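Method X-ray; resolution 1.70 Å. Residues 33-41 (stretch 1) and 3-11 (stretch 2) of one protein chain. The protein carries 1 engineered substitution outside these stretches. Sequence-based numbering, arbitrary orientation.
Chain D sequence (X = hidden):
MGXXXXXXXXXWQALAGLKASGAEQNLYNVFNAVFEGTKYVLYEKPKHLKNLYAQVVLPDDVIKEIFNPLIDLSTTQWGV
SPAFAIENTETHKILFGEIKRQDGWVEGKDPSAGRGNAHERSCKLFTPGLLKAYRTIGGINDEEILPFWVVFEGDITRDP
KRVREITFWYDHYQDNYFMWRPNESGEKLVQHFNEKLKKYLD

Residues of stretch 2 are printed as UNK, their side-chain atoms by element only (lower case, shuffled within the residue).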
# COMPACT_ATOMS: atom_id res chain seq x y z
N ALA D 33 27.41 -11.89 -2.95
CA ALA D 33 28.43 -12.42 -3.85
C ALA D 33 28.72 -11.47 -5.00
O ALA D 33 29.89 -11.17 -5.30
CB ALA D 33 28.00 -13.79 -4.41
N VAL D 34 27.67 -11.00 -5.65
CA VAL D 34 27.83 -10.14 -6.81
C VAL D 34 28.41 -8.76 -6.48
O VAL D 34 28.92 -8.04 -7.37
CB VAL D 34 26.48 -10.07 -7.61
CG1 VAL D 34 25.60 -8.87 -7.18
CG2 VAL D 34 26.80 -10.02 -9.08
N PHE D 35 28.36 -8.39 -5.21
CA PHE D 35 28.93 -7.11 -4.81
C PHE D 35 30.37 -7.23 -4.30
O PHE D 35 30.99 -6.21 -3.96
CB PHE D 35 28.07 -6.44 -3.72
CG PHE D 35 26.74 -5.92 -4.21
CD1 PHE D 35 25.75 -5.54 -3.29
CD2 PHE D 35 26.48 -5.75 -5.57
CE1 PHE D 35 24.54 -5.01 -3.72
CE2 PHE D 35 25.27 -5.21 -6.01
CZ PHE D 35 24.30 -4.84 -5.07
N GLU D 36 30.92 -8.44 -4.24
CA GLU D 36 32.28 -8.61 -3.72
C GLU D 36 33.31 -7.77 -4.45
O GLU D 36 33.43 -7.83 -5.67
CB GLU D 36 32.73 -10.08 -3.79
CG GLU D 36 32.03 -10.97 -2.78
CD GLU D 36 32.42 -12.43 -2.91
OE1 GLU D 36 31.64 -13.29 -2.43
OE2 GLU D 36 33.50 -12.74 -3.48
N GLY D 37 34.05 -6.97 -3.69
CA GLY D 37 35.08 -6.14 -4.30
C GLY D 37 34.57 -4.91 -5.03
O GLY D 37 35.37 -4.19 -5.63
N THR D 38 33.26 -4.66 -4.99
CA THR D 38 32.72 -3.48 -5.66
C THR D 38 32.40 -2.39 -4.65
O THR D 38 32.59 -2.55 -3.43
CB THR D 38 31.41 -3.80 -6.42
OG1 THR D 38 30.33 -3.92 -5.47
CG2 THR D 38 31.52 -5.13 -7.22
N LYS D 39 31.89 -1.28 -5.16
CA LYS D 39 31.53 -0.16 -4.32
C LYS D 39 30.13 -0.35 -3.72
O LYS D 39 29.71 0.46 -2.90
CB LYS D 39 31.56 1.15 -5.13
CG LYS D 39 30.55 1.20 -6.26
CD LYS D 39 30.90 2.33 -7.24
CE LYS D 39 29.92 2.36 -8.41
NZ LYS D 39 30.28 3.39 -9.45
N TYR D 40 29.43 -1.40 -4.14
CA TYR D 40 28.09 -1.64 -3.60
C TYR D 40 28.12 -2.55 -2.40
O TYR D 40 28.95 -3.46 -2.31
CB TYR D 40 27.16 -2.25 -4.66
CG TYR D 40 27.08 -1.46 -5.94
CD1 TYR D 40 27.92 -1.74 -7.00
CD2 TYR D 40 26.19 -0.38 -6.06
CE1 TYR D 40 27.90 -0.97 -8.17
CE2 TYR D 40 26.17 0.42 -7.23
CZ TYR D 40 27.03 0.11 -8.27
OH TYR D 40 27.08 0.92 -9.40
N VAL D 41 27.22 -2.30 -1.46
CA VAL D 41 27.10 -3.15 -0.29
C VAL D 41 25.62 -3.41 -0.07
O VAL D 41 24.78 -2.56 -0.34
CB VAL D 41 27.69 -2.49 0.97
CG1 VAL D 41 29.16 -2.17 0.75
CG2 VAL D 41 26.91 -1.24 1.30
N UNK D 3 29.40 8.52 -17.18
CA UNK D 3 29.36 7.38 -16.21
C UNK D 3 29.72 6.09 -16.95
O UNK D 3 28.87 5.45 -17.55
c UNK D 3 29.95 7.11 -12.83
c UNK D 3 27.90 6.63 -14.24
c UNK D 3 27.95 7.25 -15.63
c UNK D 3 28.54 7.55 -13.20
n UNK D 3 29.94 5.92 -11.95
N UNK D 4 30.99 5.70 -16.89
CA UNK D 4 31.44 4.50 -17.58
C UNK D 4 30.87 3.22 -17.01
O UNK D 4 30.62 3.11 -15.81
o UNK D 4 33.42 4.01 -16.27
c UNK D 4 32.97 4.39 -17.56
N UNK D 5 30.68 2.24 -17.88
CA UNK D 5 30.17 0.95 -17.48
C UNK D 5 31.14 0.27 -16.52
O UNK D 5 30.74 -0.29 -15.50
o UNK D 5 31.78 -2.08 -18.64
c UNK D 5 29.52 -1.35 -18.48
c UNK D 5 29.95 0.08 -18.73
c UNK D 5 30.67 -2.24 -18.07
o UNK D 5 30.48 -3.12 -17.20
N UNK D 6 32.43 0.33 -16.83
CA UNK D 6 33.43 -0.30 -15.96
C UNK D 6 33.42 0.16 -14.49
O UNK D 6 33.61 -0.64 -13.57
c UNK D 6 34.82 -0.05 -16.52
c UNK D 6 35.80 -2.16 -15.60
c UNK D 6 35.92 -0.62 -15.63
c UNK D 6 37.28 -0.18 -16.20
N UNK D 7 33.18 1.45 -14.27
CA UNK D 7 33.21 1.99 -12.92
C UNK D 7 32.15 1.41 -12.00
O UNK D 7 32.24 1.58 -10.80
o UNK D 7 31.80 3.90 -13.47
c UNK D 7 33.06 3.52 -12.93
N UNK D 8 31.17 0.72 -12.59
CA UNK D 8 30.12 0.10 -11.79
C UNK D 8 29.93 -1.39 -12.08
O UNK D 8 28.91 -1.96 -11.69
N UNK D 9 30.89 -2.03 -12.75
CA UNK D 9 30.73 -3.44 -13.09
C UNK D 9 30.59 -4.36 -11.87
O UNK D 9 31.40 -4.32 -10.95
c UNK D 9 31.89 -3.92 -13.98
c UNK D 9 31.65 -5.34 -14.50
n UNK D 9 32.71 -4.81 -16.66
c UNK D 9 32.63 -5.77 -15.56
c UNK D 9 33.62 -4.90 -17.63
n UNK D 9 34.48 -5.90 -17.62
n UNK D 9 33.69 -3.97 -18.58
N UNK D 10 29.58 -5.22 -11.90
CA UNK D 10 29.33 -6.13 -10.80
C UNK D 10 30.24 -7.37 -10.89
O UNK D 10 30.83 -7.63 -11.94
c UNK D 10 27.84 -6.50 -10.80
c UNK D 10 25.43 -5.83 -10.45
c UNK D 10 26.89 -5.32 -10.60
c UNK D 10 27.27 -4.58 -9.34
N UNK D 11 30.35 -8.12 -9.79
CA UNK D 11 31.22 -9.30 -9.76
C UNK D 11 30.46 -10.54 -10.16
O UNK D 11 30.13 -11.38 -9.32
c UNK D 11 31.79 -9.46 -8.36
c UNK D 11 32.96 -10.42 -8.30
n UNK D 11 33.74 -10.33 -7.23
o UNK D 11 33.12 -11.27 -9.18
O HOH W 1 28.57 3.36 -11.47
O HOH W 2 29.06 5.65 -8.75
O HOH W 3 32.17 5.43 -9.93

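Position 3 has five side-chain atoms, four carbons in a row ending in a nitrogen. The chain's end comes near stretch 1, with the nitrogen 3.6 Å from NZ of Lys-39. That chain is lysine, Lys-3. Two like charges are close here, and three waters sit around the pair, each accepting from both amines. Water 1 is 2.9 Å from Lys-3 NZ and 2.6 Å from Lys-39 NZ. Water 3 does the same, at 3.0 Å from Lys-3 NZ and 2.8 Å from Lys-39 NZ.

Position 4 has one carbon and then one oxygen, and the side chain is out of reach of stretch 1. It is a serine, Ser-4.

Position 5 has three carbons, the third carrying two oxygens. It touches nothing on stretch 1. This is a carboxylate on a two-carbon arm, so Glu-5.

Position 6 has four carbons, forked at the second, exposed and also clear of stretch 1. It is a leucine, Leu-6.

Position 7 has one carbon and one oxygen. Its closest contact with stretch 1 is through the backbone: NZ of Lys-39 donates a hydrogen bond to O of position 7 at 3.0 Å. It is again a serine, Ser-7. The hydroxyl works within its own stretch. OG of Ser-7 donates to O of Ser-4 at 2.7 Å and accepts from NZ of Lys-3 at 3.1 Å.

Position 8 has no side-chain atoms. Its O lies 3.8 Å from CE1 of Tyr-40, at the edge of the ring. An ideal CB here would sit 3.1 Å from OH of Tyr-40, which is tight. It is glycine, Gly-8.

Position 9 has three carbons, a nitrogen, and a carbon carrying two more nitrogens. Its CA-to-CB bond points away from stretch 1. Only its backbone approaches stretch 1: O of position 9 is 3.8 Å from CG2 of Thr-38. The end group is a guanidinium, so Arg-9. The side chain turns back to Glu-5 in a salt bridge, with NH2 of Arg-9 2.7 Å from OE1 of Glu-5.

Position 10 has four carbons, forked at the second. It is buried. One end carbon packs 3.7 Å from CD1 of Tyr-40 and 3.9 Å from CE2 of Phe-35, at the edge of the Phe-35 ring. CB of position 10 is 4.1 Å from CG2 of Val-34. This is leucine, Leu-10.

Position 11 has two carbons, the second carrying one oxygen and one nitrogen. Its backbone N donates to O of Val-34 at 2.8 Å, and the side-chain nitrogen donates to O of Glu-36 at 3.0 Å. This fits asparagine, Asn-11. OD1 is satisfied elsewhere in the structure.

The contact has two ends. At one, Asn-11 donates to O of Val-34, in the helix, and to O of Glu-36, in the type II turn from Phe-35 to Thr-38, while Leu-10 fills the apolar space beside it. At the other, Lys-39 reaches out in an extended chain to hold O of Ser-7, and shared waters bridge the two lysines.

Stretch 2, residues 3-11: KSELSGRLN
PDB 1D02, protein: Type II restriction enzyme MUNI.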